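Local coordinates for spindle assembly abnormal protein 6 (Caenorhabditis elegans, PDB 3PYI) that forms the central scaffold of centrioles, its globular N-terminal domain linking coiled-coil homodimers into the inner ring of the ninefold-symmetric cartwheel, at residues 16-21 and 137-142; 52-57 and 66-71; 144-149 and 164-169. The protein carries 1 engineered substitution. All blocks are in the same frame, centred on the assembly; numbering follows the deposited sequence.

Contact 1: residues 16-21 and 137-142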
loop_
_atom_site.group_PDB
_atom_site.type_symbol
_atom_site.label_atom_id
_atom_site.label_comp_id
_atom_site.label_asym_id
_atom_site.label_seq_id
_atom_site.Cartn_x
_atom_site.Cartn_y
_atom_site.Cartn_z
ATOM N N ALA A 16 5.116 18.678 4.694
ATOM C CA ALA A 16 3.976 17.789 4.683
ATOM C C ALA A 16 2.899 18.408 3.845
ATOM O O ALA A 16 2.917 19.613 3.592
ATOM C CB ALA A 16 3.463 17.579 6.087
ATOM N N SER A 17 1.958 17.584 3.413
ATOM C CA SER A 17 0.723 18.105 2.859
ATOM C C SER A 17 -0.278 18.072 3.986
ATOM O O SER A 17 -0.423 17.055 4.669
ATOM C CB SER A 17 0.235 17.265 1.673
ATOM O OG SER A 17 0.995 17.555 0.520
ATOM N N LEU A 18 -0.937 19.198 4.212
ATOM C CA LEU A 18 -1.933 19.293 5.261
ATOM C C LEU A 18 -3.298 19.349 4.609
ATOM O O LEU A 18 -3.544 20.192 3.750
ATOM C CB LEU A 18 -1.707 20.552 6.090
ATOM C CG LEU A 18 -2.788 20.869 7.122
ATOM C CD1 LEU A 18 -2.773 19.833 8.234
ATOM C CD2 LEU A 18 -2.577 22.270 7.687
ATOM N N LEU A 19 -4.184 18.437 4.991
ATOM C CA LEU A 19 -5.528 18.449 4.443
ATOM C C LEU A 19 -6.494 18.720 5.578
ATOM O O LEU A 19 -6.338 18.188 6.665
ATOM C CB LEU A 19 -5.873 17.119 3.770
ATOM C CG LEU A 19 -4.774 16.428 2.960
ATOM C CD1 LEU A 19 -5.322 15.171 2.280
ATOM C CD2 LEU A 19 -4.171 17.372 1.947
ATOM N N GLN A 20 -7.484 19.572 5.337
ATOM C CA GLN A 20 -8.480 19.853 6.360
ATOM C C GLN A 20 -9.797 20.254 5.726
ATOM O O GLN A 20 -9.824 20.743 4.604
ATOM C CB GLN A 20 -7.992 20.941 7.321
ATOM C CG GLN A 20 -7.715 22.273 6.657
ATOM C CD GLN A 20 -7.114 23.296 7.604
ATOM O OE1 GLN A 20 -6.026 23.819 7.359
ATOM N NE2 GLN A 20 -7.823 23.590 8.688
ATOM N N PRO A 21 -10.901 20.023 6.441
ATOM C CA PRO A 21 -12.200 20.439 5.912
ATOM C C PRO A 21 -12.276 21.960 5.743
ATOM O O PRO A 21 -11.653 22.718 6.494
ATOM C CB PRO A 21 -13.181 19.971 6.993
ATOM C CG PRO A 21 -12.452 18.851 7.709
ATOM C CD PRO A 21 -11.019 19.281 7.708
ATOM N N ILE A 137 -0.866 15.008 6.470
ATOM C CA ILE A 137 -1.508 15.220 7.753
ATOM C C ILE A 137 -2.942 15.623 7.512
ATOM O O ILE A 137 -3.216 16.607 6.837
ATOM C CB ILE A 137 -0.793 16.265 8.597
ATOM C CG1 ILE A 137 0.573 15.719 9.029
ATOM C CG2 ILE A 137 -1.625 16.586 9.837
ATOM C CD1 ILE A 137 1.447 16.742 9.709
ATOM N N ILE A 138 -3.870 14.852 8.051
ATOM C CA ILE A 138 -5.279 15.139 7.814
ATOM C C ILE A 138 -5.968 15.556 9.103
ATOM O O ILE A 138 -6.034 14.778 10.056
ATOM C CB ILE A 138 -5.998 13.916 7.225
ATOM C CG1 ILE A 138 -5.176 13.336 6.066
ATOM C CG2 ILE A 138 -7.403 14.305 6.780
ATOM C CD1 ILE A 138 -5.680 12.004 5.547
ATOM N N LEU A 139 -6.477 16.788 9.133
ATOM C CA LEU A 139 -7.140 17.299 10.328
ATOM C C LEU A 139 -8.620 16.969 10.389
ATOM O O LEU A 139 -9.319 16.934 9.369
ATOM C CB LEU A 139 -7.009 18.813 10.443
ATOM C CG LEU A 139 -5.648 19.366 10.837
ATOM C CD1 LEU A 139 -5.670 20.894 10.755
ATOM C CD2 LEU A 139 -5.284 18.893 12.229
ATOM N N ASP A 140 -9.073 16.739 11.616
ATOM C CA ASP A 140 -10.480 16.741 11.977
ATOM C C ASP A 140 -11.017 18.131 11.659
ATOM O O ASP A 140 -10.254 19.099 11.658
ATOM C CB ASP A 140 -10.590 16.525 13.492
ATOM C CG ASP A 140 -11.735 15.627 13.872
ATOM O OD1 ASP A 140 -12.639 15.434 13.033
ATOM O OD2 ASP A 140 -11.728 15.110 15.008
ATOM N N ALA A 141 -12.322 18.252 11.422
ATOM C CA ALA A 141 -12.913 19.570 11.199
ATOM C C ALA A 141 -12.768 20.440 12.446
ATOM O O ALA A 141 -12.564 21.648 12.354
ATOM C CB ALA A 141 -14.378 19.452 10.794
ATOM N N GLU A 142 -12.868 19.822 13.617
ATOM C CA GLU A 142 -12.744 20.549 14.876
ATOM C C GLU A 142 -11.315 20.546 15.418
ATOM O O GLU A 142 -11.049 21.107 16.477
ATOM C CB GLU A 142 -13.671 19.953 15.934
ATOM C CG GLU A 142 -15.124 19.899 15.527
ATOM C CD GLU A 142 -15.984 19.233 16.574
ATOM O OE1 GLU A 142 -15.810 19.551 17.767
ATOM O OE2 GLU A 142 -16.834 18.395 16.208
#
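Leu18 and Ile137 pair in parallel, as do Leu19 and Ile138, and three nearly straight backbone hydrogen bonds tie their strands together. Ile137 N donates to Ser17 O, Leu19 N to Ile137 O and Leu139 N to Leu19 O, each at 2.8 Å. Ile137 thus uses both its N-H and its carbonyl toward segment 16-21, and Leu19 does the same in return, the alternation expected of a parallel pair; the short segments run at 17° to each other.

On the face of Leu18 and Ile137 the side chains that meet are all aliphatic. With CG anti to its backbone N (chi1 173°), Leu18 sends CD1 over to its partner, where it meets Ile137 CG2 at 3.8 Å and Leu139 CG at 3.9 Å and also lies against Ile137 O. The other face is thinner: Leu19 CD1 approaches Ile138 CG1 at 4.2 Å. Past the last ladder bond, Pro21, which has no N-H to give, rests its ring on the turn that follows strand 133-139, CG lying 3.7 Å from Ala141 CB.

Further out, Phe65 touches both Leu18 and Leu139, and Cys146 of strand 145-152 touches Ile137 and Leu139. Strand 29-44 continues the sheet beyond 16-21 through backbone bonds of Leu18 to Tyr32 and Gln20 to Lys30. The contact thereby joins the two ends of the strand order in the N-terminal domain of SAS-6. Its chemistry implies a seam fixed in register by main-chain bonds, with branched aliphatic groups supplying the side-chain cohesion and no charge taking part between the two strands.

Contact 2: residues 52-57 and 66-71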
loop_
_atom_site.group_PDB
_atom_site.type_symbol
_atom_site.label_atom_id
_atom_site.label_comp_id
_atom_site.label_asym_id
_atom_site.label_seq_id
_atom_site.Cartn_x
_atom_site.Cartn_y
_atom_site.Cartn_z
ATOM N N GLU A 52 7.412 3.017 25.616
ATOM C CA GLU A 52 6.431 3.705 24.781
ATOM C C GLU A 52 7.135 4.513 23.724
ATOM O O GLU A 52 8.189 5.099 23.963
ATOM C CB GLU A 52 5.577 4.673 25.605
ATOM C CG GLU A 52 4.430 4.022 26.339
ATOM C CD GLU A 52 3.709 4.991 27.255
ATOM O OE1 GLU A 52 4.281 6.062 27.577
ATOM O OE2 GLU A 52 2.573 4.678 27.664
ATOM N N LEU A 53 6.517 4.562 22.554
ATOM C CA LEU A 53 7.001 5.368 21.460
ATOM C C LEU A 53 6.050 6.562 21.319
ATOM O O LEU A 53 4.845 6.382 21.147
ATOM C CB LEU A 53 6.966 4.519 20.193
ATOM C CG LEU A 53 7.902 4.841 19.040
ATOM C CD1 LEU A 53 9.321 4.976 19.557
ATOM C CD2 LEU A 53 7.796 3.732 17.991
ATOM N N LYS A 54 6.576 7.777 21.403
ATOM C CA LYS A 54 5.721 8.963 21.319
ATOM C C LYS A 54 5.956 9.746 20.030
ATOM O O LYS A 54 7.095 10.096 19.696
ATOM C CB LYS A 54 5.910 9.883 22.535
ATOM C CG LYS A 54 4.885 11.025 22.610
ATOM C CD LYS A 54 5.025 11.837 23.891
ATOM C CE LYS A 54 3.808 12.728 24.138
ATOM N NZ LYS A 54 3.873 13.405 25.473
ATOM N N PHE A 55 4.873 10.008 19.305
ATOM C CA PHE A 55 4.924 10.878 18.125
ATOM C C PHE A 55 4.236 12.208 18.432
ATOM O O PHE A 55 3.106 12.217 18.933
ATOM C CB PHE A 55 4.213 10.225 16.939
ATOM C CG PHE A 55 4.903 9.017 16.416
ATOM C CD1 PHE A 55 4.826 7.807 17.096
ATOM C CD2 PHE A 55 5.611 9.077 15.230
ATOM C CE1 PHE A 55 5.467 6.685 16.610
ATOM C CE2 PHE A 55 6.251 7.958 14.734
ATOM C CZ PHE A 55 6.178 6.757 15.422
ATOM N N GLU A 56 4.921 13.319 18.137
ATOM C CA GLU A 56 4.390 14.663 18.376
ATOM C C GLU A 56 4.585 15.534 17.137
ATOM O O GLU A 56 5.688 15.603 16.582
ATOM C CB GLU A 56 5.093 15.349 19.568
ATOM C CG GLU A 56 5.114 14.567 20.868
ATOM C CD GLU A 56 5.893 15.296 21.967
ATOM O OE1 GLU A 56 5.350 16.275 22.537
ATOM O OE2 GLU A 56 7.048 14.896 22.254
ATOM N N ILE A 57 3.525 16.215 16.712
ATOM C CA ILE A 57 3.662 17.207 15.653
ATOM C C ILE A 57 3.180 18.582 16.097
ATOM O O ILE A 57 2.238 18.711 16.903
ATOM C CB ILE A 57 2.919 16.810 14.348
ATOM C CG1 ILE A 57 1.421 16.668 14.605
ATOM C CG2 ILE A 57 3.505 15.532 13.718
ATOM C CD1 ILE A 57 0.632 16.399 13.339
ATOM N N LEU A 66 -1.167 21.117 17.794
ATOM C CA LEU A 66 -0.341 20.333 18.705
ATOM C C LEU A 66 -0.966 18.966 18.867
ATOM O O LEU A 66 -2.006 18.831 19.516
ATOM C CB LEU A 66 -0.270 21.013 20.070
ATOM C CG LEU A 66 0.892 21.980 20.258
ATOM C CD1 LEU A 66 0.622 22.930 21.421
ATOM C CD2 LEU A 66 2.168 21.181 20.479
ATOM N N PHE A 67 -0.341 17.954 18.268
ATOM C CA PHE A 67 -0.912 16.623 18.272
ATOM C C PHE A 67 0.125 15.586 18.674
ATOM O O PHE A 67 1.301 15.691 18.311
ATOM C CB PHE A 67 -1.493 16.279 16.890
ATOM C CG PHE A 67 -2.618 17.162 16.477
ATOM C CD1 PHE A 67 -3.925 16.828 16.786
ATOM C CD2 PHE A 67 -2.376 18.335 15.775
ATOM C CE1 PHE A 67 -4.970 17.647 16.411
ATOM C CE2 PHE A 67 -3.419 19.160 15.398
ATOM C CZ PHE A 67 -4.718 18.815 15.720
ATOM N N SER A 68 -0.310 14.582 19.427
ATOM C CA SER A 68 0.581 13.486 19.776
ATOM C C SER A 68 -0.162 12.172 19.924
ATOM O O SER A 68 -1.384 12.132 20.086
ATOM C CB SER A 68 1.323 13.785 21.086
ATOM O OG SER A 68 0.437 13.699 22.186
ATOM N N GLU A 69 0.606 11.094 19.882
ATOM C CA GLU A 69 0.113 9.771 20.220
ATOM C C GLU A 69 1.262 8.985 20.812
ATOM O O GLU A 69 2.428 9.169 20.433
ATOM C CB GLU A 69 -0.426 9.049 18.977
ATOM C CG GLU A 69 -0.811 7.570 19.203
ATOM C CD GLU A 69 -1.898 7.381 20.258
ATOM O OE1 GLU A 69 -1.827 8.016 21.337
ATOM O OE2 GLU A 69 -2.824 6.580 20.012
ATOM N N THR A 70 0.941 8.123 21.765
ATOM C CA THR A 70 1.942 7.221 22.303
ATOM C C THR A 70 1.552 5.791 21.969
ATOM O O THR A 70 0.412 5.365 22.181
ATOM C CB THR A 70 2.135 7.372 23.831
ATOM O OG1 THR A 70 1.003 6.826 24.517
ATOM C CG2 THR A 70 2.315 8.838 24.209
ATOM N N LEU A 71 2.508 5.062 21.407
ATOM C CA LEU A 71 2.326 3.657 21.079
ATOM C C LEU A 71 3.128 2.748 22.008
ATOM O O LEU A 71 4.342 2.907 22.133
ATOM C CB LEU A 71 2.832 3.396 19.670
ATOM C CG LEU A 71 2.171 4.070 18.484
ATOM C CD1 LEU A 71 2.934 3.671 17.249
ATOM C CD2 LEU A 71 0.724 3.647 18.382
HETATM O O HOH W 1 2.254 15.532 24.351
#
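Leu53 and Leu71, Phe55 and Glu69, and Ile57 and Phe67 are the hydrogen-bonded pairs of an antiparallel ladder whose strand directions differ by 164°. Each pair is closed by two reciprocal bonds, the shortest being Leu71 N to Leu53 O at 2.7 Å. Lys54 with Thr70 and Glu56 with Ser68 form the intervening non-hydrogen-bonded pairs; beside the first pair, Thr70 CA lies 3.2 Å from Leu53 O, a CA-H...O contact.

The two segments are the arms of a beta hairpin within the SAS-6 N-terminal domain. On its inner face lie Leu53, Phe55, Ile57, Phe67, Glu69 and Leu71, and there Cys146, Phe148 and Leu166 gather round Ile57. Ile57 CG1, set between the backbone N and carbonyl carbon (chi1 61°), lies 3.7 Å from Phe67 CB, and Phe55 CE1 meets Leu71 CD1 at 4.0 Å. The end of the Glu69 side chain leads away from the partner strand; OE1 accepts from Thr70 N, and OE2 forms a salt bridge with Lys75.

Lys54, Glu56, Ser68 and Thr70 occupy the other face. The extended chain of Lys54 slants up and along the sheet, crossing Thr70 at an angle: CG packs on Thr70 CG2 at 3.7 Å in the conformer given, CE comes 4.0 Å from Ser68 OG, and NZ donates to a water at 2.9 Å that is weakly bonded to the same OG. An alanine in place of Lys54 would remove CG and CD and would probably open a gap beside Thr70 CG2 and leave the water without its ammonium donor. Glu56 forms a salt bridge with Lys6, while Glu52 is hydrogen-bonded through OE2 to Asn45 and through OE1 to Gln43.

Contact 3: residues 144-149 and 164-169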
loop_
_atom_site.group_PDB
_atom_site.type_symbol
_atom_site.label_atom_id
_atom_site.label_comp_id
_atom_site.label_asym_id
_atom_site.label_seq_id
_atom_site.Cartn_x
_atom_site.Cartn_y
_atom_site.Cartn_z
ATOM N N ASN A 144 -9.624 18.164 16.722
ATOM C CA ASN A 144 -9.428 17.328 17.893
ATOM C C ASN A 144 -8.475 16.174 17.587
ATOM O O ASN A 144 -7.786 15.663 18.471
ATOM C CB ASN A 144 -10.766 16.793 18.385
ATOM C CG ASN A 144 -11.710 17.906 18.814
ATOM O OD1 ASN A 144 -12.859 17.966 18.374
ATOM N ND2 ASN A 144 -11.224 18.800 19.669
ATOM N N PHE A 145 -8.440 15.775 16.321
ATOM C CA PHE A 145 -7.596 14.679 15.875
ATOM C C PHE A 145 -6.961 14.995 14.540
ATOM O O PHE A 145 -7.495 15.772 13.746
ATOM C CB PHE A 145 -8.416 13.404 15.724
ATOM C CG PHE A 145 -9.025 12.921 17.004
ATOM C CD1 PHE A 145 -8.251 12.281 17.955
ATOM C CD2 PHE A 145 -10.373 13.103 17.255
ATOM C CE1 PHE A 145 -8.812 11.828 19.142
ATOM C CE2 PHE A 145 -10.940 12.654 18.434
ATOM C CZ PHE A 145 -10.162 12.019 19.380
ATOM N N CYS A 146 -5.807 14.396 14.298
ATOM C CA CYS A 146 -5.254 14.388 12.962
ATOM C C CYS A 146 -4.585 13.050 12.673
ATOM O O CYS A 146 -4.006 12.414 13.550
ATOM C CB CYS A 146 -4.282 15.546 12.742
ATOM S SG CYS A 146 -2.636 15.262 13.359
ATOM N N SER A 147 -4.692 12.630 11.425
ATOM C CA SER A 147 -4.068 11.402 10.964
ATOM C C SER A 147 -2.700 11.749 10.387
ATOM O O SER A 147 -2.585 12.579 9.491
ATOM C CB SER A 147 -4.961 10.753 9.903
ATOM O OG SER A 147 -4.356 9.592 9.360
ATOM N N PHE A 148 -1.657 11.152 10.938
ATOM C CA PHE A 148 -0.314 11.359 10.425
ATOM C C PHE A 148 -0.012 10.196 9.487
ATOM O O PHE A 148 0.073 9.050 9.938
ATOM C CB PHE A 148 0.682 11.343 11.588
ATOM C CG PHE A 148 2.112 11.381 11.155
ATOM C CD1 PHE A 148 2.738 12.583 10.910
ATOM C CD2 PHE A 148 2.833 10.215 10.991
ATOM C CE1 PHE A 148 4.057 12.627 10.510
ATOM C CE2 PHE A 148 4.156 10.257 10.592
ATOM C CZ PHE A 148 4.763 11.470 10.343
ATOM N N GLU A 149 0.148 10.482 8.198
ATOM C CA GLU A 149 0.297 9.422 7.191
ATOM C C GLU A 149 1.618 9.475 6.448
ATOM O O GLU A 149 2.070 10.534 6.055
ATOM C CB GLU A 149 -0.850 9.481 6.192
ATOM C CG GLU A 149 -2.207 9.520 6.866
ATOM C CD GLU A 149 -3.348 9.291 5.909
ATOM O OE1 GLU A 149 -3.214 9.659 4.723
ATOM O OE2 GLU A 149 -4.387 8.756 6.353
ATOM N N ILE A 164 -1.139 7.030 11.585
ATOM C CA ILE A 164 -1.333 7.028 13.031
ATOM C C ILE A 164 -2.273 8.173 13.398
ATOM O O ILE A 164 -2.061 9.311 12.990
ATOM C CB ILE A 164 0.001 7.171 13.787
ATOM C CG1 ILE A 164 0.967 6.048 13.390
ATOM C CG2 ILE A 164 -0.224 7.122 15.309
ATOM C CD1 ILE A 164 2.361 6.202 13.985
ATOM N N LYS A 165 -3.329 7.858 14.134
ATOM C CA LYS A 165 -4.227 8.872 14.629
ATOM C C LYS A 165 -3.593 9.569 15.832
ATOM O O LYS A 165 -3.357 8.950 16.862
ATOM C CB LYS A 165 -5.560 8.248 15.030
ATOM C CG LYS A 165 -6.663 9.274 15.284
ATOM C CD LYS A 165 -7.928 8.604 15.794
ATOM C CE LYS A 165 -9.068 9.601 15.948
ATOM N NZ LYS A 165 -10.276 8.985 16.575
ATOM N N LEU A 166 -3.289 10.853 15.683
ATOM C CA LEU A 166 -2.784 11.654 16.796
ATOM C C LEU A 166 -3.930 12.482 17.379
ATOM O O LEU A 166 -4.851 12.862 16.661
ATOM C CB LEU A 166 -1.671 12.593 16.324
ATOM C CG LEU A 166 -0.613 12.004 15.396
ATOM C CD1 LEU A 166 0.329 13.090 14.911
ATOM C CD2 LEU A 166 0.156 10.894 16.100
ATOM N N HIS A 167 -3.872 12.760 18.678
ATOM C CA HIS A 167 -4.915 13.556 19.322
ATOM C C HIS A 167 -4.374 14.903 19.792
ATOM O O HIS A 167 -3.181 15.041 20.086
ATOM C CB HIS A 167 -5.547 12.801 20.499
ATOM C CG HIS A 167 -4.561 12.377 21.541
ATOM N ND1 HIS A 167 -3.892 11.171 21.489
ATOM C CD2 HIS A 167 -4.130 13.000 22.662
ATOM C CE1 HIS A 167 -3.091 11.069 22.535
ATOM N NE2 HIS A 167 -3.214 12.166 23.262
ATOM N N ALA A 168 -5.265 15.890 19.856
ATOM C CA ALA A 168 -4.905 17.242 20.269
ATOM C C ALA A 168 -4.334 17.277 21.683
ATOM O O ALA A 168 -4.890 16.693 22.619
ATOM C CB ALA A 168 -6.111 18.194 20.151
ATOM N N VAL A 169 -3.215 17.974 21.820
ATOM C CA VAL A 169 -2.558 18.126 23.104
ATOM C C VAL A 169 -3.113 19.350 23.830
ATOM O O VAL A 169 -3.859 19.222 24.801
ATOM C CB VAL A 169 -1.040 18.300 22.923
ATOM C CG1 VAL A 169 -0.385 18.700 24.245
ATOM C CG2 VAL A 169 -0.420 17.031 22.341
#
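Lys165 lays the end of its side chain over one face of the Phe145 ring, crossing it obliquely from the neighbouring strand. NZ stands 3.9 Å from the ring centroid and only 2° off the normal, the geometry of a cation-pi contact. CE, just before it, is offset toward the rim and makes a CH-pi contact, closest to Phe145 CD1 at 3.4 Å. An all-extended lysine chain, with CG anti to the backbone N (chi1 -168°), carries the ammonium that far. Leu166 O lies in the plane of the same ring, at its edge, and His167 CB reaches Phe145 CE1 at 3.7 Å.

The opposite face of the sheet is apolar. Leu166 CD1 touches both Cys146 SG, at 4.0 Å, and Phe148 CB, at 3.8 Å. Five backbone hydrogen bonds set the register that brings these side chains together, among them Leu166 N to Cys146 O at 2.7 Å and the reciprocal pair between Phe148 and Ile164.

Strands 145-152 and 160-168 form an antiparallel hairpin that lies between strands 66-71 and 133-139 in the sheet. Strand 133-139 flanks it through the backbone bond of Ser147 to Ile138, and strand 66-71 through that of His167 to Ser68, while Ile57 of strand 51-58 packs against Cys146, Phe148 and Leu166.

How the contacts relate
All three contacts belong to one sheet and are partly buried, contacts 2 and 3 centred about 8 Å and contact 1 about 13 Å from the centre of the chain. Contact 1 is the parallel seam between strands far apart in sequence, whereas contacts 2 and 3 are antiparallel hairpins. Contact 3 borders both others through probable hydrogen bonds, Ile138 O to Ser147 N and Ser68 O to His167 N, each 2.9 Å. Each has a mainly apolar buried face, interrupted in contact 2 by Glu69, and these converge: Ile57 CD1 meets Ile137 CD1 at 3.7 Å and Cys146 SG at 3.5 Å. The other faces diverge: aliphatic in contact 1, charged and hydroxyl-bearing in contact 2, aromatic with a lysine in contact 3.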